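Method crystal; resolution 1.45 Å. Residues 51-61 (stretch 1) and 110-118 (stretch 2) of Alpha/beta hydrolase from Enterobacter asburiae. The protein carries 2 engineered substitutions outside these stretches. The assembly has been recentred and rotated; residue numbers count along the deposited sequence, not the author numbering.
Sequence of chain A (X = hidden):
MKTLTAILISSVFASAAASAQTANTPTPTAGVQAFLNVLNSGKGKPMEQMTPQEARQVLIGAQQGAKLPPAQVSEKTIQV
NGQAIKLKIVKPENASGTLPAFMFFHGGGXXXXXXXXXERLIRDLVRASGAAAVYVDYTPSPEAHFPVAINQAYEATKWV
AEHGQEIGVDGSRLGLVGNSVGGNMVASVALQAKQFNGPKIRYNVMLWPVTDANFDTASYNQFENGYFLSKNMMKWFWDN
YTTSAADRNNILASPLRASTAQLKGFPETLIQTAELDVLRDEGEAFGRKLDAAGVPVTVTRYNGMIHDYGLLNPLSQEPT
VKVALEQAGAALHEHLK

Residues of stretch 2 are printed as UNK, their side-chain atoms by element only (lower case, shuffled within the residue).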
ATOM      1  N   THR A  51      17.476   1.178  31.902  1.00 12.69           N
ATOM      2  CA  THR A  51      17.302   2.601  32.102  1.00 11.18           C
ATOM      3  C   THR A  51      16.946   3.243  30.766  1.00 11.44           C
ATOM      4  O   THR A  51      17.209   2.672  29.706  1.00 11.73           O
ATOM      5  CB  THR A  51      18.584   3.240  32.609  1.00 13.61           C
ATOM      6  OG1 THR A  51      19.589   3.147  31.609  1.00 15.72           O
ATOM      7  CG2 THR A  51      19.081   2.537  33.882  1.00 18.34           C
ATOM      8  N   PRO A  52      16.350   4.436  30.784  1.00 12.34           N
ATOM      9  CA  PRO A  52      16.127   5.138  29.509  1.00 12.16           C
ATOM     10  C   PRO A  52      17.387   5.259  28.684  1.00 11.73           C
ATOM     11  O   PRO A  52      17.349   5.057  27.465  1.00 10.44           O
ATOM     12  CB  PRO A  52      15.575   6.494  29.954  1.00 12.42           C
ATOM     13  CG  PRO A  52      14.824   6.158  31.195  1.00 16.49           C
ATOM     14  CD  PRO A  52      15.637   5.084  31.895  1.00 13.59           C
ATOM     15  N   GLN A  53      18.521   5.548  29.326  1.00 12.67           N
ATOM     16  CA  GLN A  53      19.770   5.704  28.592  1.00 13.23           C
ATOM     17  C   GLN A  53      20.189   4.397  27.919  1.00 11.38           C
ATOM     18  O   GLN A  53      20.542   4.379  26.735  1.00 12.96           O
ATOM     19  CB  GLN A  53      20.851   6.208  29.554  1.00 18.26           C
ATOM     20  CG  GLN A  53      20.581   7.609  30.134  1.00 34.20           C
ATOM     21  CD  GLN A  53      19.527   7.672  31.259  1.00 37.23           C
ATOM     22  OE1 GLN A  53      19.140   6.664  31.861  1.00 24.21           O
ATOM     23  NE2 GLN A  53      19.063   8.888  31.543  1.00 36.22           N
ATOM     24  N   GLU A  54      20.126   3.281  28.653  1.00 11.48           N
ATOM     25  CA  GLU A  54      20.466   1.991  28.072  1.00 12.86           C
ATOM     26  C   GLU A  54      19.553   1.667  26.897  1.00 10.12           C
ATOM     27  O   GLU A  54      20.020   1.197  25.848  1.00 12.94           O
ATOM     28  CB  GLU A  54      20.349   0.896  29.137  1.00 14.24           C
ATOM     29  CG  GLU A  54      21.443   0.931  30.188  1.00 17.76           C
ATOM     30  CD  GLU A  54      21.154   0.022  31.369  1.00 23.62           C
ATOM     31  OE1 GLU A  54      19.977  -0.328  31.603  1.00 18.63           O
ATOM     32  OE2 GLU A  54      22.120  -0.340  32.078  1.00 28.68           O
ATOM     33  N   ALA A  55      18.246   1.896  27.061  1.00 10.04           N
ATOM     34  CA  ALA A  55      17.297   1.586  25.998  1.00  9.49           C
ATOM     35  C   ALA A  55      17.551   2.454  24.775  1.00  8.84           C
ATOM     36  O   ALA A  55      17.484   1.972  23.642  1.00  9.46           O
ATOM     37  CB  ALA A  55      15.875   1.802  26.513  1.00  9.17           C
ATOM     38  N   ARG A  56      17.846   3.734  24.984  1.00  8.97           N
ATOM     39  CA  ARG A  56      18.139   4.615  23.862  1.00  8.29           C
ATOM     40  C   ARG A  56      19.319   4.096  23.054  1.00 10.28           C
ATOM     41  O   ARG A  56      19.306   4.153  21.819  1.00  9.47           O
ATOM     42  CB  ARG A  56      18.414   6.023  24.363  1.00  8.54           C
ATOM     43  CG  ARG A  56      17.162   6.729  24.846  1.00  8.86           C
ATOM     44  CD  ARG A  56      17.442   7.952  25.703  1.00 10.26           C
ATOM     45  NE  ARG A  56      16.166   8.443  26.216  1.00 10.29           N
ATOM     46  CZ  ARG A  56      15.989   9.239  27.264  1.00  9.30           C
ATOM     47  NH1 ARG A  56      17.015   9.708  27.956  1.00 11.85           N
ATOM     48  NH2 ARG A  56      14.755   9.576  27.603  1.00  9.93           N
ATOM     49  N   GLN A  57      20.339   3.580  23.734  1.00  9.43           N
ATOM     50  CA  GLN A  57      21.535   3.091  23.052  1.00 10.85           C
ATOM     51  C   GLN A  57      21.243   1.880  22.184  1.00 11.72           C
ATOM     52  O   GLN A  57      21.925   1.676  21.164  1.00 11.56           O
ATOM     53  CB  GLN A  57      22.626   2.788  24.080  1.00 13.38           C
ATOM     54  CG  GLN A  57      23.161   4.052  24.742  1.00 13.86           C
ATOM     55  CD  GLN A  57      24.083   3.776  25.908  1.00 20.09           C
ATOM     56  OE1 GLN A  57      23.795   2.931  26.758  1.00 24.24           O
ATOM     57  NE2 GLN A  57      25.194   4.501  25.958  1.00 19.45           N
ATOM     58  N   VAL A  58      20.231   1.077  22.535  1.00  9.75           N
ATOM     59  CA  VAL A  58      19.846  -0.055  21.696  1.00  9.92           C
ATOM     60  C   VAL A  58      19.421   0.431  20.318  1.00 10.01           C
ATOM     61  O   VAL A  58      19.876  -0.074  19.290  1.00 11.21           O
ATOM     62  CB  VAL A  58      18.738  -0.885  22.366  1.00 12.73           C
ATOM     63  CG1 VAL A  58      18.247  -1.976  21.428  1.00 12.74           C
ATOM     64  CG2 VAL A  58      19.247  -1.491  23.670  1.00 17.10           C
ATOM     65  N   LEU A  59      18.530   1.421  20.272  1.00  9.47           N
ATOM     66  CA  LEU A  59      18.075   1.907  18.973  1.00  9.61           C
ATOM     67  C   LEU A  59      19.183   2.667  18.259  1.00  8.48           C
ATOM     68  O   LEU A  59      19.348   2.528  17.041  1.00  8.68           O
ATOM     69  CB  LEU A  59      16.822   2.768  19.135  1.00  8.80           C
ATOM     70  CG  LEU A  59      16.235   3.287  17.834  1.00  9.33           C
ATOM     71  CD1 LEU A  59      15.764   2.165  16.923  1.00 10.04           C
ATOM     72  CD2 LEU A  59      15.098   4.264  18.132  1.00 12.15           C
ATOM     73  N   ILE A  60      19.960   3.459  18.994  1.00  7.98           N
ATOM     74  CA  ILE A  60      21.079   4.161  18.374  1.00  8.55           C
ATOM     75  C   ILE A  60      21.991   3.172  17.654  1.00  9.67           C
ATOM     76  O   ILE A  60      22.350   3.370  16.490  1.00  9.81           O
ATOM     77  CB  ILE A  60      21.831   5.002  19.415  1.00  9.10           C
ATOM     78  CG1 ILE A  60      20.940   6.156  19.907  1.00  8.65           C
ATOM     79  CG2 ILE A  60      23.158   5.515  18.838  1.00  9.38           C
ATOM     80  CD1 ILE A  60      21.476   6.877  21.142  1.00 12.62           C
ATOM     81  N   GLY A  61      22.368   2.089  18.328  1.00  9.29           N
ATOM     82  CA  GLY A  61      23.284   1.129  17.721  1.00 11.05           C
ATOM     83  C   GLY A  61      22.677   0.346  16.571  1.00 11.32           C
ATOM     84  O   GLY A  61      23.357   0.037  15.592  1.00 12.57           O
ATOM     85  N   UNK A 110       8.343   7.469  22.875  1.00  6.87           N
ATOM     86  CA  UNK A 110       8.601   8.709  23.601  1.00  6.77           C
ATOM     87  C   UNK A 110       9.948   8.694  24.317  1.00  7.65           C
ATOM     88  O   UNK A 110      10.599   9.733  24.437  1.00  8.94           O
ATOM     89  c   UNK A 110       2.526   7.221  23.505  1.00  8.39           C
ATOM     90  c   UNK A 110       2.773   8.406  22.851  1.00  7.04           C
ATOM     91  c   UNK A 110       3.500   6.616  24.310  1.00  7.20           C
ATOM     92  c   UNK A 110       7.456   9.079  24.544  1.00  6.87           C
ATOM     93  c   UNK A 110       4.733   7.184  24.489  1.00  7.49           C
ATOM     94  c   UNK A 110       5.798  10.314  23.009  1.00  7.04           C
ATOM     95  c   UNK A 110       4.016   8.984  23.038  1.00  6.47           C
ATOM     96  c   UNK A 110       5.008   8.403  23.854  1.00  6.78           C
ATOM     97  n   UNK A 110       4.531  10.146  22.524  1.00  7.21           N
ATOM     98  c   UNK A 110       6.146   9.276  23.824  1.00  7.13           C
ATOM     99  N   UNK A 111      10.391   7.521  24.756  1.00  6.76           N
ATOM    100  CA  UNK A 111      11.679   7.374  25.437  1.00  6.97           C
ATOM    101  C   UNK A 111      12.837   7.377  24.445  1.00  8.92           C
ATOM    102  O   UNK A 111      13.876   8.011  24.700  1.00  9.21           O
ATOM    103  c   UNK A 111      11.660   6.090  26.286  1.00  6.70           C
ATOM    104  c   UNK A 111      12.988   5.916  27.010  1.00 11.08           C
ATOM    105  c   UNK A 111      10.521   6.095  27.270  1.00  8.56           C
ATOM    106  N   UNK A 112      12.693   6.681  23.324  1.00  8.07           N
ATOM    107  CA  UNK A 112      13.774   6.467  22.367  1.00  7.59           C
ATOM    108  C   UNK A 112      13.639   7.390  21.166  1.00  7.69           C
ATOM    109  O   UNK A 112      12.629   8.063  20.966  1.00  7.66           O
ATOM    110  c   UNK A 112      13.405   2.571  22.034  1.00 14.47           C
ATOM    111  c   UNK A 112      14.375   3.843  23.972  1.00 13.98           C
ATOM    112  c   UNK A 112      13.768   5.019  21.854  1.00  9.25           C
ATOM    113  c   UNK A 112      13.408   3.891  22.809  1.00  9.99           C
ATOM    114  N   UNK A 113      14.668   7.387  20.343  1.00  7.02           N
ATOM    115  CA  UNK A 113      14.616   8.054  19.066  1.00  7.68           C
ATOM    116  C   UNK A 113      15.143   9.474  19.104  1.00  8.39           C
ATOM    117  O   UNK A 113      15.283  10.100  20.151  1.00  8.47           O
ATOM    118  N   UNK A 114      15.424   9.977  17.904  1.00  7.32           N
ATOM    119  CA  UNK A 114      16.092  11.248  17.650  1.00  6.79           C
ATOM    120  C   UNK A 114      16.229  11.373  16.135  1.00  6.77           C
ATOM    121  O   UNK A 114      15.687  10.556  15.379  1.00  6.88           O
ATOM    122  c   UNK A 114      17.438  11.319  18.367  1.00  8.53           C
ATOM    123  c   UNK A 114      18.408  10.257  17.932  1.00 10.00           C
ATOM    124  o   UNK A 114      18.194   9.612  16.889  1.00  8.44           O
ATOM    125  o   UNK A 114      19.453  10.086  18.623  1.00 13.75           O
ATOM    126  N   UNK A 115      16.928  12.405  15.681  1.00  7.35           N
ATOM    127  CA  UNK A 115      17.122  12.562  14.243  1.00  6.87           C
ATOM    128  C   UNK A 115      18.047  11.500  13.659  1.00  7.05           C
ATOM    129  O   UNK A 115      17.656  10.845  12.677  1.00  6.77           O
ATOM    130  c   UNK A 115      19.426  14.251  10.588  1.00  9.57           C
ATOM    131  c   UNK A 115      16.816  14.262  11.472  1.00  8.41           C
ATOM    132  c   UNK A 115      19.150  14.141  11.944  1.00  8.52           C
ATOM    133  c   UNK A 115      17.840  14.150  12.404  1.00  7.55           C
ATOM    134  c   UNK A 115      17.088  14.375  10.126  1.00  8.73           C
ATOM    135  c   UNK A 115      17.540  13.991  13.878  1.00  7.97           C
ATOM    136  c   UNK A 115      18.401  14.386   9.685  1.00  9.30           C
ATOM    137  N   UNK A 116      19.267  11.273  14.173  1.00  8.47           N
ATOM    138  CA  UNK A 116      20.140  10.289  13.504  1.00  7.72           C
ATOM    139  C   UNK A 116      19.501   8.916  13.357  1.00  6.66           C
ATOM    140  O   UNK A 116      19.642   8.289  12.300  1.00  8.38           O
ATOM    141  c   UNK A 116      21.419  11.628  15.000  1.00 12.42           C
ATOM    142  c   UNK A 116      19.963  11.980  15.259  1.00  9.34           C
ATOM    143  c   UNK A 116      21.410  10.282  14.377  1.00 10.59           C
ATOM    144  N   UNK A 117      18.798   8.429  14.381  1.00  6.56           N
ATOM    145  CA  UNK A 117      18.162   7.127  14.252  1.00  7.23           C
ATOM    146  C   UNK A 117      17.138   7.099  13.118  1.00  7.61           C
ATOM    147  O   UNK A 117      16.922   6.043  12.497  1.00  8.57           O
ATOM    148  o   UNK A 117      16.512   7.671  15.975  1.00  6.86           O
ATOM    149  c   UNK A 117      18.433   6.351  16.662  1.00  9.02           C
ATOM    150  c   UNK A 117      17.451   6.685  15.543  1.00  6.38           C
ATOM    151  N   UNK A 118      16.477   8.216  12.850  1.00  6.56           N
ATOM    152  CA  UNK A 118      15.419   8.283  11.847  1.00  6.89           C
ATOM    153  C   UNK A 118      15.868   8.868  10.520  1.00  6.44           C
ATOM    154  O   UNK A 118      15.054   8.965   9.589  1.00  7.09           O
ATOM    155  c   UNK A 118      12.984   7.242  15.244  1.00  7.00           C
ATOM    156  c   UNK A 118      12.133   7.911  13.340  1.00  5.84           C
ATOM    157  c   UNK A 118      14.239   9.103  12.391  1.00  6.18           C
ATOM    158  n   UNK A 118      13.920   7.909  14.593  1.00  5.01           N
ATOM    159  n   UNK A 118      11.889   7.231  14.502  1.00  6.33           N
ATOM    160  c   UNK A 118      13.414   8.343  13.388  1.00  6.12           C
TER
HETATM  161  O   HOH W   1      17.282   6.228  20.883  1.00 10.19           O

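Position 110 carries one carbon and then fused five- and six-membered rings holding eight carbons and a single nitrogen. That is Trp 110; its CA-to-CB bond points away from the helix of stretch 1, and the indole is buried without touching it.

At position 111 a single carbon bears two more, a beta-branched fork. One tip lies 4.0 Å from Pro 52 CB, and the backbone O receives a hydrogen bond from Arg 56 NE. This is Val 111, the tip CG1.

Position 112 has four carbons forked at the second. One terminal carbon sits 3.6 Å from Ala 55 CB and also 3.6 Å from Arg 56 N, so it lies against the helix backbone itself. This is Leu 112. Its CA-to-CB bond runs sideways, yet CD2 reaches in to pack on Ala 55, while its CB meets Leu 59 CD2 at 4.0 Å.

Position 113 has no side-chain atoms: Gly 113. With phi/psi of 93/164, a CB would be jammed against the preceding carbonyl O, which by itself calls for glycine. Its N approaches Leu 59 CD2 at 3.9 Å.

At position 114 two carbons end in two oxygens, one of them 4.4 Å from Ile 60 CG1. This is Asp 114; it sits at the N-cap of the weakly bonded helix that follows, and its OD1 accepts from the backbone N of residue 117 at 2.8 Å.

Position 115, one carbon and a six-carbon ring, is Phe 115, buried but out of reach of stretch 1. Position 116, three carbons closing onto the backbone N, is the exposed Pro 116.

Position 117 has one carbon bearing an oxygen and a carbon; the terminal carbon lies 3.9 Å from Leu 59 CG and 3.8 Å from Ile 60 CA. It is Thr 117, with its methyl CG2 facing the helix.

Position 118 has one carbon and a five-membered ring with two nitrogens. His 118 CE1 comes no nearer than 4.7 Å to Leu 59 CD2, and ND1 donates to Thr 117 OG1 at 2.9 Å.

The rule is apolar packing pinned at polar points. One turn apart, Ala 55 and Leu 59 point toward the loop and meet Leu 112; Thr 117 adds its methyl. Between them in sequence, Arg 56 bonds a loop carbonyl: NE to Val 111 O is 2.8 Å and nearly straight, with a weak second bond from NH2 at 3.4 Å. One water donates to Arg 56 O (3.0 Å) and accepts from Gly 113 N (2.9 Å), bridging the backbones.

Stretch 2, residues 110-118: WVLGDFPTH
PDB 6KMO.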